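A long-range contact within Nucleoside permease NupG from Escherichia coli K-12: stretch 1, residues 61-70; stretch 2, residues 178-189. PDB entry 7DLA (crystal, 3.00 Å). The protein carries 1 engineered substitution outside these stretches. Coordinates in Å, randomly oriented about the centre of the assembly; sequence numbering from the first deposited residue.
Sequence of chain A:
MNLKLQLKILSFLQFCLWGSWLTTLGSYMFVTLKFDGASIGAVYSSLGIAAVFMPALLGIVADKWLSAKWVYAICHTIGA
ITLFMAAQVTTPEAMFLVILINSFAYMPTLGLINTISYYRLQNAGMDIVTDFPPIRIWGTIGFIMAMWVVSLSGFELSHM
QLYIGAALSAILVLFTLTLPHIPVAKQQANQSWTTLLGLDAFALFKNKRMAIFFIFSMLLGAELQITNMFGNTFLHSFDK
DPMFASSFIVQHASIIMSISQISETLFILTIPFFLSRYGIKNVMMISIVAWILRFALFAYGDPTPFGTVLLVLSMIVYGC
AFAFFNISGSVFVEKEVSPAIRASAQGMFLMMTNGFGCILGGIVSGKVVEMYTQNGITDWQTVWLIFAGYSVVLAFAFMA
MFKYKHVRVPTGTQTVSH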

ATOM      1  N   VAL A  61      -2.476   3.469 -22.350  1.00 79.21           N
ATOM      2  CA  VAL A  61      -3.090   4.610 -23.037  1.00 80.74           C
ATOM      3  C   VAL A  61      -2.200   5.845 -22.916  1.00 80.05           C
ATOM      4  O   VAL A  61      -2.055   6.616 -23.875  1.00 79.93           O
ATOM      5  CB  VAL A  61      -4.522   4.899 -22.534  1.00 80.62           C
ATOM      6  CG1 VAL A  61      -5.364   3.630 -22.486  1.00 86.30           C
ATOM      7  CG2 VAL A  61      -4.528   5.645 -21.227  1.00 79.94           C
ATOM      8  N   ALA A  62      -1.568   6.038 -21.751  1.00 79.30           N
ATOM      9  CA  ALA A  62      -0.606   7.123 -21.588  1.00 78.29           C
ATOM     10  C   ALA A  62       0.472   7.054 -22.652  1.00 80.74           C
ATOM     11  O   ALA A  62       0.873   8.084 -23.210  1.00 79.26           O
ATOM     12  CB  ALA A  62       0.019   7.064 -20.197  1.00 77.27           C
ATOM     13  N   ASP A  63       0.942   5.833 -22.954  1.00 91.92           N
ATOM     14  CA  ASP A  63       1.999   5.659 -23.947  1.00 81.69           C
ATOM     15  C   ASP A  63       1.515   5.756 -25.390  1.00 81.74           C
ATOM     16  O   ASP A  63       2.341   5.986 -26.284  1.00 80.68           O
ATOM     17  CB  ASP A  63       2.721   4.328 -23.774  1.00 80.85           C
ATOM     18  CG  ASP A  63       4.170   4.403 -24.236  1.00 83.30           C
ATOM     19  OD1 ASP A  63       4.978   5.123 -23.610  1.00 80.38           O
ATOM     20  OD2 ASP A  63       4.483   3.792 -25.282  1.00 80.36           O
ATOM     21  N   LYS A  64       0.217   5.569 -25.671  1.00 89.52           N
ATOM     22  CA  LYS A  64      -0.141   5.575 -27.091  1.00 82.79           C
ATOM     23  C   LYS A  64      -1.198   6.595 -27.528  1.00 82.93           C
ATOM     24  O   LYS A  64      -1.092   7.080 -28.655  1.00 82.37           O
ATOM     25  CB  LYS A  64      -0.564   4.164 -27.574  1.00 82.88           C
ATOM     26  CG  LYS A  64       0.581   3.106 -27.575  1.00 82.71           C
ATOM     27  CD  LYS A  64       0.110   1.721 -28.022  1.00 81.28           C
ATOM     28  CE  LYS A  64      -1.216   1.846 -28.776  1.00 81.13           C
ATOM     29  NZ  LYS A  64      -1.554   0.687 -29.644  1.00 80.94           N
ATOM     30  N   TRP A  65      -2.203   6.945 -26.717  1.00 85.43           N
ATOM     31  CA  TRP A  65      -3.270   7.810 -27.248  1.00 89.02           C
ATOM     32  C   TRP A  65      -3.555   9.118 -26.487  1.00 79.34           C
ATOM     33  O   TRP A  65      -4.263   9.974 -27.031  1.00 80.65           O
ATOM     34  CB  TRP A  65      -4.604   7.047 -27.377  1.00 85.62           C
ATOM     35  CG  TRP A  65      -4.588   5.653 -27.996  1.00 83.87           C
ATOM     36  CD1 TRP A  65      -4.671   5.348 -29.329  1.00 84.43           C
ATOM     37  CD2 TRP A  65      -4.632   4.385 -27.300  1.00 87.52           C
ATOM     38  NE1 TRP A  65      -4.694   3.985 -29.503  1.00 84.59           N
ATOM     39  CE2 TRP A  65      -4.676   3.373 -28.275  1.00 83.60           C
ATOM     40  CE3 TRP A  65      -4.612   4.010 -25.950  1.00 84.94           C
ATOM     41  CZ2 TRP A  65      -4.701   2.018 -27.939  1.00 83.10           C
ATOM     42  CZ3 TRP A  65      -4.632   2.663 -25.627  1.00 84.09           C
ATOM     43  CH2 TRP A  65      -4.680   1.691 -26.612  1.00 83.77           C
ATOM     44  N   LEU A  66      -3.055   9.310 -25.277  1.00 77.10           N
ATOM     45  CA  LEU A  66      -3.506  10.436 -24.491  1.00 72.73           C
ATOM     46  C   LEU A  66      -2.381  10.839 -23.560  1.00 71.87           C
ATOM     47  O   LEU A  66      -1.813  10.000 -22.868  1.00 72.99           O
ATOM     48  CB  LEU A  66      -4.744  10.080 -23.677  1.00 71.11           C
ATOM     49  CG  LEU A  66      -5.761  11.184 -23.414  1.00 68.75           C
ATOM     50  CD1 LEU A  66      -7.040  10.695 -22.716  1.00 64.67           C
ATOM     51  CD2 LEU A  66      -5.124  12.280 -22.680  1.00 67.00           C
ATOM     52  N   SER A  67      -2.058  12.127 -23.557  1.00 70.65           N
ATOM     53  CA  SER A  67      -1.011  12.606 -22.669  1.00 69.95           C
ATOM     54  C   SER A  67      -1.191  12.038 -21.272  1.00 68.45           C
ATOM     55  O   SER A  67      -2.307  11.875 -20.785  1.00 68.50           O
ATOM     56  CB  SER A  67      -0.988  14.116 -22.589  1.00 69.81           C
ATOM     57  OG  SER A  67      -0.160  14.521 -21.508  1.00 69.27           O
ATOM     58  N   ALA A  68      -0.071  11.725 -20.623  1.00 68.73           N
ATOM     59  CA  ALA A  68      -0.121  11.293 -19.232  1.00 66.53           C
ATOM     60  C   ALA A  68      -0.767  12.359 -18.356  1.00 64.53           C
ATOM     61  O   ALA A  68      -1.458  12.036 -17.383  1.00 63.36           O
ATOM     62  CB  ALA A  68       1.285  10.969 -18.743  1.00 65.82           C
ATOM     63  N   LYS A  69      -0.544  13.640 -18.686  1.00 65.64           N
ATOM     64  CA  LYS A  69      -1.143  14.733 -17.920  1.00 64.98           C
ATOM     65  C   LYS A  69      -2.665  14.625 -17.936  1.00 63.41           C
ATOM     66  O   LYS A  69      -3.319  14.662 -16.885  1.00 62.58           O
ATOM     67  CB  LYS A  69      -0.669  16.087 -18.472  1.00 64.92           C
ATOM     68  CG  LYS A  69      -1.704  17.216 -18.541  1.00 63.66           C
ATOM     69  CD  LYS A  69      -1.028  18.604 -18.451  1.00 63.73           C
ATOM     70  CE  LYS A  69      -1.870  19.742 -19.068  1.00 63.20           C
ATOM     71  NZ  LYS A  69      -1.263  21.110 -18.923  1.00 62.91           N
ATOM     72  N   TRP A  70      -3.245  14.430 -19.116  1.00 63.93           N
ATOM     73  CA  TRP A  70      -4.693  14.417 -19.187  1.00 63.14           C
ATOM     74  C   TRP A  70      -5.260  13.137 -18.569  1.00 62.71           C
ATOM     75  O   TRP A  70      -6.322  13.175 -17.925  1.00 61.74           O
ATOM     76  CB  TRP A  70      -5.124  14.620 -20.629  1.00 64.43           C
ATOM     77  CG  TRP A  70      -4.828  16.007 -21.168  1.00 64.53           C
ATOM     78  CD1 TRP A  70      -4.224  16.325 -22.366  1.00 67.87           C
ATOM     79  CD2 TRP A  70      -5.199  17.250 -20.576  1.00 63.52           C
ATOM     80  NE1 TRP A  70      -4.157  17.685 -22.513  1.00 64.56           N
ATOM     81  CE2 TRP A  70      -4.750  18.272 -21.428  1.00 63.20           C
ATOM     82  CE3 TRP A  70      -5.852  17.599 -19.394  1.00 63.12           C
ATOM     83  CZ2 TRP A  70      -4.933  19.615 -21.130  1.00 64.35           C
ATOM     84  CZ3 TRP A  70      -6.033  18.940 -19.102  1.00 63.33           C
ATOM     85  CH2 TRP A  70      -5.584  19.925 -19.965  1.00 64.45           C
ATOM     86  N   THR A 178      -1.996  22.791 -14.601  1.00 58.53           N
ATOM     87  CA  THR A 178      -0.906  23.703 -14.886  1.00 59.58           C
ATOM     88  C   THR A 178       0.332  22.954 -15.321  1.00 61.07           C
ATOM     89  O   THR A 178       1.370  23.573 -15.592  1.00 61.94           O
ATOM     90  CB  THR A 178      -0.606  24.542 -13.648  1.00 59.09           C
ATOM     91  OG1 THR A 178       0.347  23.864 -12.814  1.00 59.61           O
ATOM     92  CG2 THR A 178      -1.874  24.728 -12.865  1.00 58.67           C
ATOM     93  N   LEU A 179       0.242  21.634 -15.370  1.00 61.45           N
ATOM     94  CA  LEU A 179       1.337  20.847 -15.863  1.00 62.38           C
ATOM     95  C   LEU A 179       1.633  21.257 -17.307  1.00 63.74           C
ATOM     96  O   LEU A 179       0.767  21.820 -18.004  1.00 63.20           O
ATOM     97  CB  LEU A 179       0.983  19.374 -15.755  1.00 61.39           C
ATOM     98  CG  LEU A 179       1.419  18.640 -14.482  1.00 60.38           C
ATOM     99  CD1 LEU A 179       1.450  17.174 -14.741  1.00 61.51           C
ATOM    100  CD2 LEU A 179       2.769  19.076 -13.999  1.00 60.22           C
ATOM    101  N   PRO A 180       2.872  21.074 -17.742  1.00 66.10           N
ATOM    102  CA  PRO A 180       3.200  21.283 -19.141  1.00 68.51           C
ATOM    103  C   PRO A 180       2.877  20.041 -19.935  1.00 71.60           C
ATOM    104  O   PRO A 180       2.693  18.937 -19.399  1.00 70.23           O
ATOM    105  CB  PRO A 180       4.698  21.569 -19.120  1.00 68.36           C
ATOM    106  CG  PRO A 180       4.976  21.801 -17.678  1.00 67.06           C
ATOM    107  CD  PRO A 180       4.088  20.915 -16.958  1.00 65.86           C
ATOM    108  N   HIS A 181       2.767  20.260 -21.237  1.00 74.90           N
ATOM    109  CA  HIS A 181       2.304  19.199 -22.103  1.00 82.72           C
ATOM    110  C   HIS A 181       3.295  18.050 -22.025  1.00 79.36           C
ATOM    111  O   HIS A 181       4.461  18.186 -22.418  1.00 77.66           O
ATOM    112  CB  HIS A 181       2.149  19.694 -23.531  1.00 96.16           C
ATOM    113  CG  HIS A 181       1.744  18.619 -24.488  1.00 96.06           C
ATOM    114  ND1 HIS A 181       2.446  18.333 -25.637  1.00 93.97           N
ATOM    115  CD2 HIS A 181       0.696  17.760 -24.464  1.00 89.41           C
ATOM    116  CE1 HIS A 181       1.841  17.353 -26.287  1.00 93.03           C
ATOM    117  NE2 HIS A 181       0.777  16.986 -25.596  1.00 97.58           N
ATOM    118  N   ILE A 182       2.846  16.954 -21.436  1.00 79.05           N
ATOM    119  CA  ILE A 182       3.634  15.721 -21.371  1.00 76.79           C
ATOM    120  C   ILE A 182       3.278  14.902 -22.612  1.00 77.66           C
ATOM    121  O   ILE A 182       2.154  14.382 -22.692  1.00 76.11           O
ATOM    122  CB  ILE A 182       3.358  14.954 -20.077  1.00 77.26           C
ATOM    123  CG1 ILE A 182       3.595  15.902 -18.891  1.00 77.06           C
ATOM    124  CG2 ILE A 182       4.230  13.717 -20.006  1.00 72.78           C
ATOM    125  CD1 ILE A 182       4.950  16.566 -18.918  1.00 71.94           C
ATOM    126  N   PRO A 183       4.171  14.794 -23.599  1.00 78.09           N
ATOM    127  CA  PRO A 183       3.770  14.168 -24.858  1.00 78.54           C
ATOM    128  C   PRO A 183       3.433  12.712 -24.624  1.00 76.94           C
ATOM    129  O   PRO A 183       3.771  12.121 -23.595  1.00 76.16           O
ATOM    130  CB  PRO A 183       5.015  14.319 -25.726  1.00 78.37           C
ATOM    131  CG  PRO A 183       6.068  14.186 -24.758  1.00 75.06           C
ATOM    132  CD  PRO A 183       5.626  15.037 -23.610  1.00 75.04           C
ATOM    133  N   VAL A 184       2.698  12.148 -25.572  1.00 77.48           N
ATOM    134  CA  VAL A 184       2.534  10.704 -25.589  1.00 77.77           C
ATOM    135  C   VAL A 184       3.889  10.089 -25.940  1.00 77.65           C
ATOM    136  O   VAL A 184       4.465  10.374 -27.001  1.00 76.75           O
ATOM    137  CB  VAL A 184       1.389  10.305 -26.541  1.00 78.45           C
ATOM    138  CG1 VAL A 184       1.606  10.844 -27.953  1.00 83.64           C
ATOM    139  CG2 VAL A 184       1.167   8.816 -26.523  1.00 80.71           C
ATOM    140  N   ALA A 185       4.438   9.303 -25.001  1.00 76.74           N
ATOM    141  CA  ALA A 185       5.835   8.891 -25.086  1.00 77.18           C
ATOM    142  C   ALA A 185       6.094   8.050 -26.328  1.00 77.42           C
ATOM    143  O   ALA A 185       7.141   8.193 -26.979  1.00 77.65           O
ATOM    144  CB  ALA A 185       6.228   8.124 -23.824  1.00 86.16           C
ATOM    145  N   LYS A 186       5.158   7.154 -26.659  1.00 76.88           N
ATOM    146  CA  LYS A 186       5.242   6.305 -27.853  1.00 78.19           C
ATOM    147  C   LYS A 186       6.521   5.477 -27.850  1.00 79.29           C
ATOM    148  O   LYS A 186       7.057   5.133 -28.908  1.00 88.34           O
ATOM    149  CB  LYS A 186       5.154   7.145 -29.130  1.00 84.06           C
ATOM    150  CG  LYS A 186       3.780   7.144 -29.878  1.00 76.54           C
ATOM    151  CD  LYS A 186       3.848   8.124 -31.094  1.00 68.24           C
ATOM    152  CE  LYS A 186       2.477   8.274 -31.812  1.00 61.31           C
ATOM    153  NZ  LYS A 186       2.656   8.986 -33.157  1.00 54.06           N
ATOM    154  N   GLN A 187       7.012   5.156 -26.647  1.00 81.92           N
ATOM    155  CA  GLN A 187       8.182   4.289 -26.519  1.00 80.09           C
ATOM    156  C   GLN A 187       7.811   2.844 -26.826  1.00 80.21           C
ATOM    157  O   GLN A 187       8.518   2.156 -27.571  1.00 79.89           O
ATOM    158  CB  GLN A 187       8.761   4.417 -25.111  1.00 82.16           C
ATOM    159  CG  GLN A 187       9.931   5.362 -25.013  1.00 82.58           C
ATOM    160  CD  GLN A 187      10.162   5.783 -23.596  1.00 85.27           C
ATOM    161  OE1 GLN A 187       9.314   5.548 -22.734  1.00 92.61           O
ATOM    162  NE2 GLN A 187      11.300   6.432 -23.340  1.00 85.70           N
ATOM    163  N   GLN A 188       6.694   2.387 -26.268  1.00 80.33           N
ATOM    164  CA  GLN A 188       6.057   1.122 -26.612  1.00 80.55           C
ATOM    165  C   GLN A 188       5.261   1.316 -27.891  1.00 80.49           C
ATOM    166  O   GLN A 188       4.225   1.999 -27.891  1.00 80.84           O
ATOM    167  CB  GLN A 188       5.135   0.692 -25.488  1.00 80.16           C
ATOM    168  CG  GLN A 188       5.796   0.329 -24.221  1.00 81.26           C
ATOM    169  CD  GLN A 188       4.735   0.007 -23.220  1.00 81.11           C
ATOM    170  OE1 GLN A 188       3.599   0.492 -23.343  1.00 84.79           O
ATOM    171  NE2 GLN A 188       5.055  -0.857 -22.250  1.00 79.19           N
ATOM    172  N   ALA A 189       5.726   0.712 -28.976  1.00 81.93           N
ATOM    173  CA  ALA A 189       5.079   0.962 -30.248  1.00 84.19           C
ATOM    174  C   ALA A 189       5.085  -0.316 -31.050  1.00 80.32           C
ATOM    175  O   ALA A 189       4.032  -0.861 -31.395  1.00 90.95           O
ATOM    176  CB  ALA A 189       5.784   2.110 -30.980  1.00 81.70           C
TER

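Stretch 2, without regular helix or strand, is extended from Leu-179 to Val-184 and turns at Ala-185 to Gln-187; it runs along the turn that joins two helices of stretch 1, and the two bury 649 Å² between them. The backbones come closest at Ser-67 and Val-184 (CA to CA 5.0 Å) and at Asp-63 and Lys-186 (CA to CA 5.1 Å).

All four hydrogen bonds between the stretches use main-chain groups of stretch 2, which has no regular structure to satisfy them. At one end Asp-63 is the acceptor twice: its OD2 takes the hydrogen bond from Gln-188 N at 2.8 Å, and its carbonyl O takes a weak one from Lys-186 N at 3.1 Å. Midway, Ser-67 OG donates to Ile-182 O at 2.6 Å and accepts from Lys-69 N at 3.0 Å, so one hydroxyl both caps the second helix and ties it to stretch 2. At the other end the extended Lys-69 side chain carries NZ to Leu-179 O; the 2.3 Å separation is very short, and at 3.00 Å resolution should be read with caution.

Carbon contacts accompany these bonds. Val-184 CG2 is a methyl group packed on the backbone at the helix end, 3.1 Å from Asp-63 O and 3.4 Å from Lys-64 C, while Ala-68 CB makes an apolar contact with Ile-182 CG2 at 4.2 Å. Lys-69 CD also packs on Leu-179 CB at 3.5 Å.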